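Putative nucleoprotein (Infectious salmon anemia virus, PDB 4EWC) encapsidates the negative-strand viral RNA, protecting it from nucleases and forming the ribonucleoprotein that serves as template for transcription and replication. Local coordinates at residues E223-L226 / N227-K230; K250-E253 / S254-S257; R348-E351 / Q352-L355; N415-D418 / A419-C423; G466-Y470 / R471-K475. All coordinates share one frame; numbering follows the deposited sequence.

Contact 1: E223-L226 / N227-K230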
loop_
_atom_site.group_PDB
_atom_site.type_symbol
_atom_site.label_atom_id
_atom_site.label_comp_id
_atom_site.label_asym_id
_atom_site.label_seq_id
_atom_site.Cartn_x
_atom_site.Cartn_y
_atom_site.Cartn_z
ATOM N N GLU A 223 -8.567 13.864 40.860
ATOM C CA GLU A 223 -7.582 13.344 41.788
ATOM C C GLU A 223 -7.802 11.870 42.035
ATOM O O GLU A 223 -8.922 11.429 42.310
ATOM C CB GLU A 223 -7.637 14.103 43.107
ATOM C CG GLU A 223 -7.244 15.554 42.974
ATOM C CD GLU A 223 -7.380 16.312 44.273
ATOM O OE1 GLU A 223 -7.671 15.671 45.309
ATOM O OE2 GLU A 223 -7.200 17.550 44.252
ATOM N N VAL A 224 -6.723 11.108 41.937
ATOM C CA VAL A 224 -6.782 9.678 42.185
ATOM C C VAL A 224 -5.918 9.307 43.371
ATOM O O VAL A 224 -4.762 9.698 43.449
ATOM C CB VAL A 224 -6.334 8.870 40.959
ATOM C CG1 VAL A 224 -6.333 7.411 41.284
ATOM C CG2 VAL A 224 -7.252 9.152 39.795
ATOM N N ASN A 225 -6.493 8.564 44.305
ATOM C CA ASN A 225 -5.730 8.049 45.427
ATOM C C ASN A 225 -5.139 6.683 45.062
ATOM O O ASN A 225 -5.856 5.681 44.985
ATOM C CB ASN A 225 -6.610 7.967 46.661
ATOM C CG ASN A 225 -5.895 7.361 47.872
ATOM O OD1 ASN A 225 -5.253 6.300 47.794
ATOM N ND2 ASN A 225 -6.030 8.028 49.015
ATOM N N LEU A 226 -3.824 6.649 44.866
ATOM C CA LEU A 226 -3.152 5.463 44.363
ATOM C C LEU A 226 -3.140 4.283 45.336
ATOM O O LEU A 226 -3.094 3.135 44.894
ATOM C CB LEU A 226 -1.723 5.792 43.902
ATOM C CG LEU A 226 -1.472 6.877 42.852
ATOM C CD1 LEU A 226 0.025 7.032 42.643
ATOM C CD2 LEU A 226 -2.165 6.591 41.527
ATOM N N ASN A 227 -3.164 4.544 46.643
ATOM C CA ASN A 227 -3.289 3.450 47.622
ATOM C C ASN A 227 -4.632 2.747 47.509
ATOM O O ASN A 227 -4.705 1.519 47.537
ATOM C CB ASN A 227 -3.136 3.941 49.056
ATOM C CG ASN A 227 -1.784 4.537 49.319
ATOM O OD1 ASN A 227 -0.995 4.739 48.398
ATOM N ND2 ASN A 227 -1.509 4.843 50.582
ATOM N N ASP A 228 -5.694 3.531 47.401
ATOM C CA ASP A 228 -7.003 2.945 47.204
ATOM C C ASP A 228 -6.990 2.137 45.916
ATOM O O ASP A 228 -7.456 0.997 45.882
ATOM C CB ASP A 228 -8.102 4.014 47.160
ATOM C CG ASP A 228 -8.217 4.783 48.450
ATOM O OD1 ASP A 228 -7.627 4.349 49.461
ATOM O OD2 ASP A 228 -8.900 5.832 48.461
ATOM N N LEU A 229 -6.432 2.728 44.864
ATOM C CA LEU A 229 -6.391 2.061 43.570
ATOM C C LEU A 229 -5.581 0.768 43.608
ATOM O O LEU A 229 -5.958 -0.227 42.998
ATOM C CB LEU A 229 -5.861 2.993 42.483
ATOM C CG LEU A 229 -5.918 2.321 41.103
ATOM C CD1 LEU A 229 -7.302 1.685 40.873
ATOM C CD2 LEU A 229 -5.540 3.275 39.957
ATOM N N LYS A 230 -4.465 0.794 44.327
ATOM C CA LYS A 230 -3.602 -0.363 44.443
ATOM C C LYS A 230 -4.302 -1.485 45.208
ATOM O O LYS A 230 -4.377 -2.616 44.739
ATOM C CB LYS A 230 -2.307 0.036 45.146
ATOM C CG LYS A 230 -1.384 -1.120 45.418
ATOM C CD LYS A 230 -0.249 -0.702 46.306
ATOM C CE LYS A 230 0.811 -1.802 46.321
ATOM N NZ LYS A 230 2.036 -1.422 47.074
#
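Asn225 swings CG to the far side from its backbone N (chi1 177°) and Asp228 sets its own CG opposite its carbonyl carbon, which brings the two side chains together at the start of helix 226-236, where Asn225 is the N-cap. The cap bond runs from Asp228 N to Asn225 OD1 at 2.8 Å and is nearly straight at the hydrogen (171°), although the donor stands above the plane of the amide carbonyl. Asp228 folds back over the asparagine: its carboxylate and the Asn225 amide are stacked almost parallel, their planes 2° apart, with Asp228 OD2 3.4 Å from Asn225 CG. The negative group thus sits at the N-terminal end of the helix, where the helix dipole would be expected to stabilise it.

Backbone bonds carry the turn onward, Leu229 N to Asn225 O at 3.0 Å and Lys230 N to Leu226 O at 2.8 Å. Asn225 therefore holds the first turn with both its side-chain and its main-chain oxygen. Just before it, Val224 ends strand 219-224, the partner of strand 209-214, so the cap marks an abrupt change from hairpin to helix. On the inner side of the helix Leu226 and Leu229 pack on Ile183 and Ala187 of helix 174-188, and Leu229 also meets Phe161 and Phe162 of helix 142-162. Strand end and helix make a light apolar touch of their own, Val224 CG1 lying 4.4 Å from Leu229 CD2.

Contact 2: K250-E253 / S254-S257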
loop_
_atom_site.group_PDB
_atom_site.type_symbol
_atom_site.label_atom_id
_atom_site.label_comp_id
_atom_site.label_asym_id
_atom_site.label_seq_id
_atom_site.Cartn_x
_atom_site.Cartn_y
_atom_site.Cartn_z
ATOM N N LYS A 250 5.930 -22.579 39.481
ATOM C CA LYS A 250 6.318 -21.680 40.567
ATOM C C LYS A 250 5.498 -20.382 40.529
ATOM O O LYS A 250 5.572 -19.562 41.445
ATOM C CB LYS A 250 7.813 -21.364 40.507
ATOM C CG LYS A 250 8.725 -22.595 40.488
ATOM C CD LYS A 250 10.145 -22.249 39.992
ATOM C CE LYS A 250 11.079 -23.462 40.002
ATOM N NZ LYS A 250 11.672 -23.746 41.346
ATOM N N ALA A 251 4.716 -20.216 39.461
ATOM C CA ALA A 251 3.895 -19.024 39.243
ATOM C C ALA A 251 3.065 -18.628 40.457
ATOM O O ALA A 251 2.466 -19.467 41.112
ATOM C CB ALA A 251 2.990 -19.220 38.025
ATOM N N THR A 252 3.033 -17.338 40.761
ATOM C CA THR A 252 2.235 -16.863 41.880
ATOM C C THR A 252 1.143 -15.905 41.394
ATOM O O THR A 252 1.025 -15.656 40.186
ATOM C CB THR A 252 3.115 -16.193 42.945
ATOM O OG1 THR A 252 3.723 -15.021 42.392
ATOM C CG2 THR A 252 4.200 -17.151 43.419
ATOM N N GLU A 253 0.337 -15.408 42.334
ATOM C CA GLU A 253 -0.712 -14.455 42.018
ATOM C C GLU A 253 -0.102 -13.195 41.409
ATOM O O GLU A 253 -0.509 -12.755 40.342
ATOM C CB GLU A 253 -1.532 -14.076 43.258
ATOM C CG GLU A 253 -2.425 -12.851 43.002
ATOM C CD GLU A 253 -3.190 -12.356 44.213
ATOM O OE1 GLU A 253 -3.470 -13.160 45.122
ATOM O OE2 GLU A 253 -3.527 -11.150 44.241
ATOM N N SER A 254 0.875 -12.631 42.112
ATOM C CA SER A 254 1.621 -11.468 41.654
ATOM C C SER A 254 2.244 -11.739 40.290
ATOM O O SER A 254 2.156 -10.911 39.370
ATOM C CB SER A 254 2.710 -11.133 42.665
ATOM O OG SER A 254 3.570 -10.122 42.186
ATOM N N SER A 255 2.858 -12.907 40.170
ATOM C CA SER A 255 3.578 -13.326 38.970
ATOM C C SER A 255 2.705 -13.297 37.724
ATOM O O SER A 255 3.099 -12.764 36.683
ATOM C CB SER A 255 4.164 -14.740 39.186
ATOM O OG SER A 255 4.259 -15.489 37.977
ATOM N N ILE A 256 1.517 -13.868 37.839
ATOM C CA ILE A 256 0.621 -13.956 36.699
ATOM C C ILE A 256 -0.007 -12.590 36.403
ATOM O O ILE A 256 -0.109 -12.184 35.238
ATOM C CB ILE A 256 -0.424 -15.071 36.920
ATOM C CG1 ILE A 256 0.319 -16.394 37.149
ATOM C CG2 ILE A 256 -1.361 -15.182 35.742
ATOM C CD1 ILE A 256 -0.569 -17.581 37.329
ATOM N N SER A 257 -0.395 -11.885 37.465
ATOM C CA SER A 257 -0.872 -10.526 37.347
ATOM C C SER A 257 0.127 -9.735 36.481
ATOM O O SER A 257 -0.240 -9.143 35.474
ATOM C CB SER A 257 -1.026 -9.883 38.731
ATOM O OG SER A 257 -1.760 -8.653 38.653
#
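Thr252 is the N-cap of helix 253-269, and its side chain takes the place of a preceding helical turn by accepting a hydrogen bond from Ser255. The bond from Ser255 N to Thr252 OG1 is 3.2 Å long and moderately bent at the hydrogen (154°). It depends on the threonine rotamer: chi1 of 64° tucks OG1 over the main chain, facing the first turn. Ser255 CB lies beside Thr252 OG1 as well, and the serine hydroxyl oxygen leans over the chain ahead of the helix, with Ser255 OG 3.8 Å from Ala251 CA.

The main chain then settles into the regular helical pattern. Ile256 N binds Thr252 O at 3.0 Å and Ser257 N binds Glu253 O at 3.0 Å, so the threonine is gripped through both its hydroxyl and its carbonyl. An apolar touch flanks the cap where Ala251 CB meets Ile256 CD1 at 4.0 Å, tying the residue before the cap to the first turn after it.

The extended Glu253 side chain ends in a salt bridge, OE2 to Arg237 NE. Arg237 belongs to a probable nuclear localization signal, 237-240, so the start of the helix is tied to the segment that follows helix 226-236. Ile256 rests on Tyr243 and, with Ser257, faces helix 142-162 at Asn146 and Phe150, while Ser255 touches His307.

Contact 3: R348-E351 / Q352-L355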
loop_
_atom_site.group_PDB
_atom_site.type_symbol
_atom_site.label_atom_id
_atom_site.label_comp_id
_atom_site.label_asym_id
_atom_site.label_seq_id
_atom_site.Cartn_x
_atom_site.Cartn_y
_atom_site.Cartn_z
ATOM N N ARG A 348 14.712 -17.574 15.721
ATOM C CA ARG A 348 13.778 -18.484 15.090
ATOM C C ARG A 348 14.357 -19.063 13.810
ATOM O O ARG A 348 13.723 -19.899 13.159
ATOM C CB ARG A 348 12.474 -17.784 14.810
ATOM C CG ARG A 348 11.719 -17.439 16.081
ATOM C CD ARG A 348 10.657 -16.384 15.830
ATOM N NE ARG A 348 9.685 -16.794 14.832
ATOM C CZ ARG A 348 9.640 -16.317 13.591
ATOM N NH1 ARG A 348 10.517 -15.399 13.178
ATOM N NH2 ARG A 348 8.706 -16.758 12.753
ATOM N N THR A 349 15.553 -18.616 13.448
ATOM C CA THR A 349 16.314 -19.303 12.430
ATOM C C THR A 349 17.675 -19.681 12.990
ATOM O O THR A 349 18.181 -19.028 13.902
ATOM C CB THR A 349 16.496 -18.457 11.152
ATOM O OG1 THR A 349 17.390 -17.364 11.411
ATOM C CG2 THR A 349 15.152 -17.941 10.641
ATOM N N GLU A 350 18.264 -20.742 12.446
ATOM C CA GLU A 350 19.537 -21.261 12.947
ATOM C C GLU A 350 20.639 -20.262 12.694
ATOM O O GLU A 350 21.548 -20.097 13.504
ATOM C CB GLU A 350 19.881 -22.585 12.271
ATOM C CG GLU A 350 21.224 -23.157 12.708
ATOM C CD GLU A 350 21.197 -23.647 14.152
ATOM O OE1 GLU A 350 20.130 -23.553 14.792
ATOM O OE2 GLU A 350 22.239 -24.125 14.640
ATOM N N GLU A 351 20.543 -19.611 11.543
ATOM C CA GLU A 351 21.495 -18.592 11.155
ATOM C C GLU A 351 21.664 -17.532 12.237
ATOM O O GLU A 351 22.772 -17.143 12.564
ATOM C CB GLU A 351 21.036 -17.940 9.857
ATOM C CG GLU A 351 21.793 -16.675 9.484
ATOM C CD GLU A 351 23.207 -16.943 9.047
ATOM O OE1 GLU A 351 23.428 -17.903 8.267
ATOM O OE2 GLU A 351 24.112 -16.188 9.473
ATOM N N GLN A 352 20.549 -17.068 12.790
ATOM C CA GLN A 352 20.584 -16.077 13.853
ATOM C C GLN A 352 21.158 -16.654 15.152
ATOM O O GLN A 352 21.835 -15.953 15.904
ATOM C CB GLN A 352 19.204 -15.502 14.059
ATOM C CG GLN A 352 18.773 -14.654 12.884
ATOM C CD GLN A 352 17.266 -14.424 12.786
ATOM O OE1 GLN A 352 16.467 -15.359 12.826
ATOM N NE2 GLN A 352 16.881 -13.165 12.630
ATOM N N ARG A 353 20.893 -17.935 15.405
ATOM C CA ARG A 353 21.381 -18.599 16.616
ATOM C C ARG A 353 22.912 -18.671 16.643
ATOM O O ARG A 353 23.528 -18.291 17.637
ATOM C CB ARG A 353 20.757 -19.997 16.787
ATOM C CG ARG A 353 19.262 -19.954 17.040
ATOM C CD ARG A 353 18.684 -21.294 17.480
ATOM N NE ARG A 353 17.241 -21.318 17.249
ATOM C CZ ARG A 353 16.661 -21.847 16.175
ATOM N NH1 ARG A 353 17.398 -22.446 15.249
ATOM N NH2 ARG A 353 15.339 -21.790 16.036
ATOM N N LEU A 354 23.512 -19.164 15.558
ATOM C CA LEU A 354 24.962 -19.188 15.413
ATOM C C LEU A 354 25.508 -17.783 15.511
ATOM O O LEU A 354 26.434 -17.512 16.272
ATOM C CB LEU A 354 25.375 -19.789 14.060
ATOM C CG LEU A 354 24.891 -21.226 13.893
ATOM C CD1 LEU A 354 25.326 -21.762 12.543
ATOM C CD2 LEU A 354 25.407 -22.088 15.043
ATOM N N LEU A 355 24.919 -16.894 14.722
ATOM C CA LEU A 355 25.328 -15.492 14.673
ATOM C C LEU A 355 25.345 -14.891 16.082
ATOM O O LEU A 355 26.332 -14.281 16.498
ATOM C CB LEU A 355 24.393 -14.729 13.735
ATOM C CG LEU A 355 24.880 -13.588 12.855
ATOM C CD1 LEU A 355 26.237 -13.842 12.229
ATOM C CD2 LEU A 355 23.841 -13.333 11.763
HETATM O O HOH W 1 14.340 -14.983 15.063
#
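Residues 348-349 come in as irregular chain and turn directly into helix 350-358, with Thr349 at the N-cap. Leu354 N bonds to Glu350 O at 3.0 Å and Leu355 N to Glu351 O at 3.1 Å, while the bond from Arg353 N to Thr349 O is longer, 3.3 Å. The capping bond from Gln352 N to Thr349 OG1 is weak. The hydroxyl acts as donor as well, to Gln352 OE1 at 2.6 Å, from above the amide plane. Gln352 NE2 reaches Asp382 O, so both ends of the amide have partners. A water accepts from Arg348 N and lies within bonding distance of Gln352 OE1.

On another side of the turn Glu350, bent at chi2 (70°), swings its carboxylate across the Arg353 chain at about a right angle. Glu350 OE1 and Arg353 NH1 form a salt bridge of 3.0 Å, the oxygen lying at the guanidinium edge. Thr349 O lies over one face of that group, offset toward the rim. Leu355 packs with Glu351 against Leu552 and Ile556 of helix 550-564.

Accepting weakly from Gln352 N and donating to its amide, the hydroxyl links cap and third helical residue both ways. The Glu350-Arg353 pair separately ties the first turn, its acid placed where the helix dipole would probably favour it.

Contact 4: N415-D418 / A419-C423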
loop_
_atom_site.group_PDB
_atom_site.type_symbol
_atom_site.label_atom_id
_atom_site.label_comp_id
_atom_site.label_asym_id
_atom_site.label_seq_id
_atom_site.Cartn_x
_atom_site.Cartn_y
_atom_site.Cartn_z
ATOM N N ASN A 415 -5.629 -14.757 18.070
ATOM C CA ASN A 415 -5.860 -13.766 17.031
ATOM C C ASN A 415 -6.745 -12.633 17.550
ATOM O O ASN A 415 -6.986 -12.533 18.751
ATOM C CB ASN A 415 -6.434 -14.394 15.758
ATOM C CG ASN A 415 -7.724 -15.173 16.005
ATOM O OD1 ASN A 415 -8.635 -14.704 16.700
ATOM N ND2 ASN A 415 -7.809 -16.363 15.423
ATOM N N GLY A 416 -7.230 -11.784 16.652
ATOM C CA GLY A 416 -8.024 -10.637 17.058
ATOM C C GLY A 416 -9.534 -10.773 16.948
ATOM O O GLY A 416 -10.238 -9.772 17.057
ATOM N N GLU A 417 -10.023 -11.996 16.747
ATOM C CA GLU A 417 -11.467 -12.235 16.577
ATOM C C GLU A 417 -12.334 -11.717 17.729
ATOM O O GLU A 417 -13.278 -10.979 17.514
ATOM C CB GLU A 417 -11.778 -13.713 16.355
ATOM C CG GLU A 417 -13.247 -13.988 16.135
ATOM C CD GLU A 417 -13.527 -15.431 15.730
ATOM O OE1 GLU A 417 -13.840 -16.249 16.616
ATOM O OE2 GLU A 417 -13.444 -15.743 14.525
ATOM N N ASP A 418 -12.014 -12.116 18.944
ATOM C CA ASP A 418 -12.778 -11.684 20.076
ATOM C C ASP A 418 -12.612 -10.198 20.282
ATOM O O ASP A 418 -13.566 -9.506 20.639
ATOM C CB ASP A 418 -12.412 -12.483 21.332
ATOM C CG ASP A 418 -12.708 -13.966 21.178
ATOM O OD1 ASP A 418 -13.565 -14.326 20.340
ATOM O OD2 ASP A 418 -12.079 -14.782 21.882
ATOM N N ALA A 419 -11.418 -9.687 20.046
ATOM C CA ALA A 419 -11.222 -8.232 20.101
ATOM C C ALA A 419 -12.129 -7.516 19.106
ATOM O O ALA A 419 -12.725 -6.510 19.449
ATOM C CB ALA A 419 -9.774 -7.852 19.888
ATOM N N CYS A 420 -12.253 -8.030 17.885
ATOM C CA CYS A 420 -13.140 -7.374 16.928
ATOM C C CYS A 420 -14.637 -7.486 17.327
ATOM O O CYS A 420 -15.417 -6.550 17.111
ATOM C CB CYS A 420 -12.897 -7.852 15.500
ATOM S SG CYS A 420 -11.214 -7.509 14.843
ATOM N N LYS A 421 -15.027 -8.611 17.921
ATOM C CA LYS A 421 -16.394 -8.793 18.395
ATOM C C LYS A 421 -16.759 -7.759 19.426
ATOM O O LYS A 421 -17.877 -7.246 19.425
ATOM C CB LYS A 421 -16.593 -10.165 19.005
ATOM C CG LYS A 421 -16.814 -11.269 17.994
ATOM C CD LYS A 421 -16.911 -12.596 18.712
ATOM C CE LYS A 421 -16.815 -13.777 17.761
ATOM N NZ LYS A 421 -16.812 -15.047 18.544
ATOM N N ILE A 422 -15.823 -7.447 20.315
ATOM C CA ILE A 422 -16.073 -6.409 21.310
ATOM C C ILE A 422 -16.127 -5.038 20.639
ATOM O O ILE A 422 -16.984 -4.206 20.967
ATOM C CB ILE A 422 -15.027 -6.438 22.431
ATOM C CG1 ILE A 422 -15.253 -7.665 23.304
ATOM C CG2 ILE A 422 -15.088 -5.160 23.283
ATOM C CD1 ILE A 422 -14.171 -7.889 24.305
ATOM N N CYS A 423 -15.221 -4.827 19.682
ATOM C CA CYS A 423 -15.173 -3.587 18.913
ATOM C C CYS A 423 -16.494 -3.281 18.239
ATOM O O CYS A 423 -17.026 -2.185 18.396
ATOM C CB CYS A 423 -14.082 -3.642 17.842
ATOM S SG CYS A 423 -12.380 -3.404 18.436
HETATM O O HOH W 2 -8.620 -10.833 20.227
#
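Lys421 lies alongside both Glu417 and Asp418 on the first turns of helix 417-425, its ammonium group shared between two acids in a loose salt-bridge network. Both ion pairs are long, Glu417 OE1 to Lys421 NZ at 3.7 Å and Asp418 OD1 to Lys421 NZ at 3.8 Å. Contact with the glutamate is also made by carbon, Lys421 CE lying 3.9 Å from Glu417 CG. The extended lysine chain starts with CG anti to its carbonyl carbon (chi1 -80°), which sends it back toward the N-terminal end of the helix, alongside the two acids and pointing the same way. Glu417 and Asp418 stand near the helix N-terminus, where the dipole would be expected to favour negative groups, and the lysine would partly balance their charge. Asp418 has a firmer partner elsewhere, since its OD2 accepts from Asp411 N.

Beneath the charges the backbone supplies the regular bonds, among them Cys420 N to Gly416 O at 2.8 Å and Lys421 N to Glu417 O at 3.0 Å. Gly416 occupies the N-cap and offers no side chain to the turn. The preceding Asn415 supplies a side-chain acceptor: OD1 takes Glu417 N at 3.0 Å, an Asx turn.

Farther out, Ala419, Cys420 and Cys423 pack on Met449 of helix 438-449, and Ile422 on Leu397 and Tyr400 of helix 394-402. One further link spans the helix start: a water donates to Asn415 O at 2.8 Å and accepts from Ala419 N at 3.0 Å.

Contact 5: G466-Y470 / R471-K475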
loop_
_atom_site.group_PDB
_atom_site.type_symbol
_atom_site.label_atom_id
_atom_site.label_comp_id
_atom_site.label_asym_id
_atom_site.label_seq_id
_atom_site.Cartn_x
_atom_site.Cartn_y
_atom_site.Cartn_z
ATOM N N GLY A 466 -10.050 3.425 7.425
ATOM C CA GLY A 466 -10.144 4.866 7.532
ATOM C C GLY A 466 -9.031 5.458 8.364
ATOM O O GLY A 466 -8.925 6.676 8.481
ATOM N N SER A 467 -8.198 4.613 8.956
ATOM C CA SER A 467 -7.084 5.136 9.720
ATOM C C SER A 467 -6.019 5.700 8.771
ATOM O O SER A 467 -5.971 5.347 7.582
ATOM C CB SER A 467 -6.490 4.063 10.633
ATOM O OG SER A 467 -6.062 2.955 9.874
ATOM N N GLU A 468 -5.182 6.576 9.317
ATOM C CA GLU A 468 -4.120 7.221 8.575
ATOM C C GLU A 468 -2.892 6.288 8.400
ATOM O O GLU A 468 -2.368 5.746 9.370
ATOM C CB GLU A 468 -3.746 8.528 9.291
ATOM C CG GLU A 468 -2.584 9.272 8.692
ATOM C CD GLU A 468 -2.897 9.833 7.318
ATOM O OE1 GLU A 468 -3.745 10.765 7.237
ATOM O OE2 GLU A 468 -2.291 9.339 6.322
ATOM N N ARG A 469 -2.448 6.110 7.160
ATOM C CA ARG A 469 -1.395 5.156 6.834
ATOM C C ARG A 469 0.023 5.765 6.896
ATOM O O ARG A 469 1.037 5.045 6.938
ATOM C CB ARG A 469 -1.698 4.523 5.472
ATOM C CG ARG A 469 -0.527 4.278 4.559
ATOM C CD ARG A 469 -0.972 3.872 3.156
ATOM N NE ARG A 469 -1.436 2.487 3.061
ATOM C CZ ARG A 469 -0.710 1.495 2.548
ATOM N NH1 ARG A 469 0.514 1.734 2.090
ATOM N NH2 ARG A 469 -1.210 0.268 2.482
ATOM N N TYR A 470 0.096 7.099 6.926
ATOM C CA TYR A 470 1.385 7.788 7.088
ATOM C C TYR A 470 1.478 8.634 8.356
ATOM O O TYR A 470 0.658 9.507 8.604
ATOM C CB TYR A 470 1.750 8.631 5.862
ATOM C CG TYR A 470 1.732 7.870 4.563
ATOM C CD1 TYR A 470 2.801 7.082 4.188
ATOM C CD2 TYR A 470 0.636 7.945 3.709
ATOM C CE1 TYR A 470 2.786 6.385 3.001
ATOM C CE2 TYR A 470 0.617 7.258 2.523
ATOM C CZ TYR A 470 1.700 6.475 2.176
ATOM O OH TYR A 470 1.684 5.780 1.000
ATOM N N ARG A 471 2.505 8.338 9.139
ATOM C CA ARG A 471 2.909 9.099 10.308
ATOM C C ARG A 471 3.158 10.566 9.919
ATOM O O ARG A 471 2.868 11.479 10.685
ATOM C CB ARG A 471 4.191 8.475 10.889
ATOM C CG ARG A 471 4.952 9.329 11.907
ATOM C CD ARG A 471 4.127 9.580 13.158
ATOM N NE ARG A 471 4.798 10.438 14.142
ATOM C CZ ARG A 471 4.518 11.730 14.333
ATOM N NH1 ARG A 471 3.590 12.335 13.601
ATOM N NH2 ARG A 471 5.169 12.424 15.257
ATOM N N SER A 472 3.670 10.781 8.714
ATOM C CA SER A 472 3.951 12.123 8.235
ATOM C C SER A 472 2.708 13.026 8.152
ATOM O O SER A 472 2.783 14.220 8.459
ATOM C CB SER A 472 4.708 12.076 6.898
ATOM O OG SER A 472 4.149 11.123 6.010
ATOM N N ASN A 473 1.578 12.440 7.760
ATOM C CA ASN A 473 0.298 13.146 7.683
ATOM C C ASN A 473 -0.329 13.433 9.059
ATOM O O ASN A 473 -1.331 14.130 9.169
ATOM C CB ASN A 473 -0.693 12.357 6.821
ATOM C CG ASN A 473 -0.314 12.348 5.347
ATOM O OD1 ASN A 473 0.386 13.253 4.877
ATOM N ND2 ASN A 473 -0.769 11.327 4.608
ATOM N N ILE A 474 0.281 12.912 10.111
ATOM C CA ILE A 474 -0.237 13.093 11.456
ATOM C C ILE A 474 0.324 14.359 12.070
ATOM O O ILE A 474 1.537 14.498 12.209
ATOM C CB ILE A 474 0.120 11.874 12.361
ATOM C CG1 ILE A 474 -0.724 10.659 11.956
ATOM C CG2 ILE A 474 -0.054 12.228 13.841
ATOM C CD1 ILE A 474 -0.367 9.379 12.668
ATOM N N LYS A 475 -0.558 15.279 12.451
ATOM C CA LYS A 475 -0.107 16.575 12.983
ATOM C C LYS A 475 0.055 16.586 14.514
ATOM O O LYS A 475 0.799 17.388 15.056
ATOM C CB LYS A 475 -1.014 17.719 12.497
ATOM C CG LYS A 475 -1.228 17.770 10.976
ATOM C CD LYS A 475 0.084 17.500 10.230
ATOM C CE LYS A 475 -0.080 17.566 8.707
ATOM N NZ LYS A 475 1.229 17.301 8.017
#
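Glu468 and Asn473 make the close part of this loop, which runs from helix 457-463 toward strand 488-491. Asn473 ND2 donates to Glu468 OE2 at 3.0 Å, almost straight at the hydrogen (166°) and in the plane of its own amide, yet it meets the carboxylate from above. The two flat groups are steeply turned, 74° apart. The bend of Glu468 at chi2 (67°) folds the carboxylate back over the chain, where OE2 also takes a weak bond from Tyr470 N; its CG packs 4.0 Å from Ile474 CG1, and Asn473 CB lies against Glu468 CD. The Tyr470 ring is buried at the subunit interface, with Arg469 CG over one face and OH bonded to Val582 N of the second subunit.

Looser are the turn's own backbone bond, in which Asn473 N reaches Tyr470 O weakly, and the exposed end, where Lys475 NZ makes a weak bond to Ser472 O.

One carboxylate oxygen thus gathers a side-chain and a main-chain N-H, bracing a turn without regular helical bonds at the subunit interface; the two N-H groups would probably ease the negative charge on OE2.

Contacts 1 to 4 all sit at the N-terminal ends of helices, whereas contact 5 is a loop turn without regular helical bonds. Contact 4 is the buried one; the others are partly buried. The capping chemistry differs: an amide oxygen in contact 1, a threonine hydroxyl in contact 2, one that accepts weakly and donates to a glutamine in contact 3, and a glycine preceded by an Asx turn in contact 4. Contacts 1 and 2 cap successive helices, and both pack on helix 142-162. Contacts 4 and 5, centres 23 Å apart, share helix 438-449 as a neighbour. Contacts 3 and 5 alone touch the second subunit. Contacts 1 and 3 lie on opposite sides of the chain's centre.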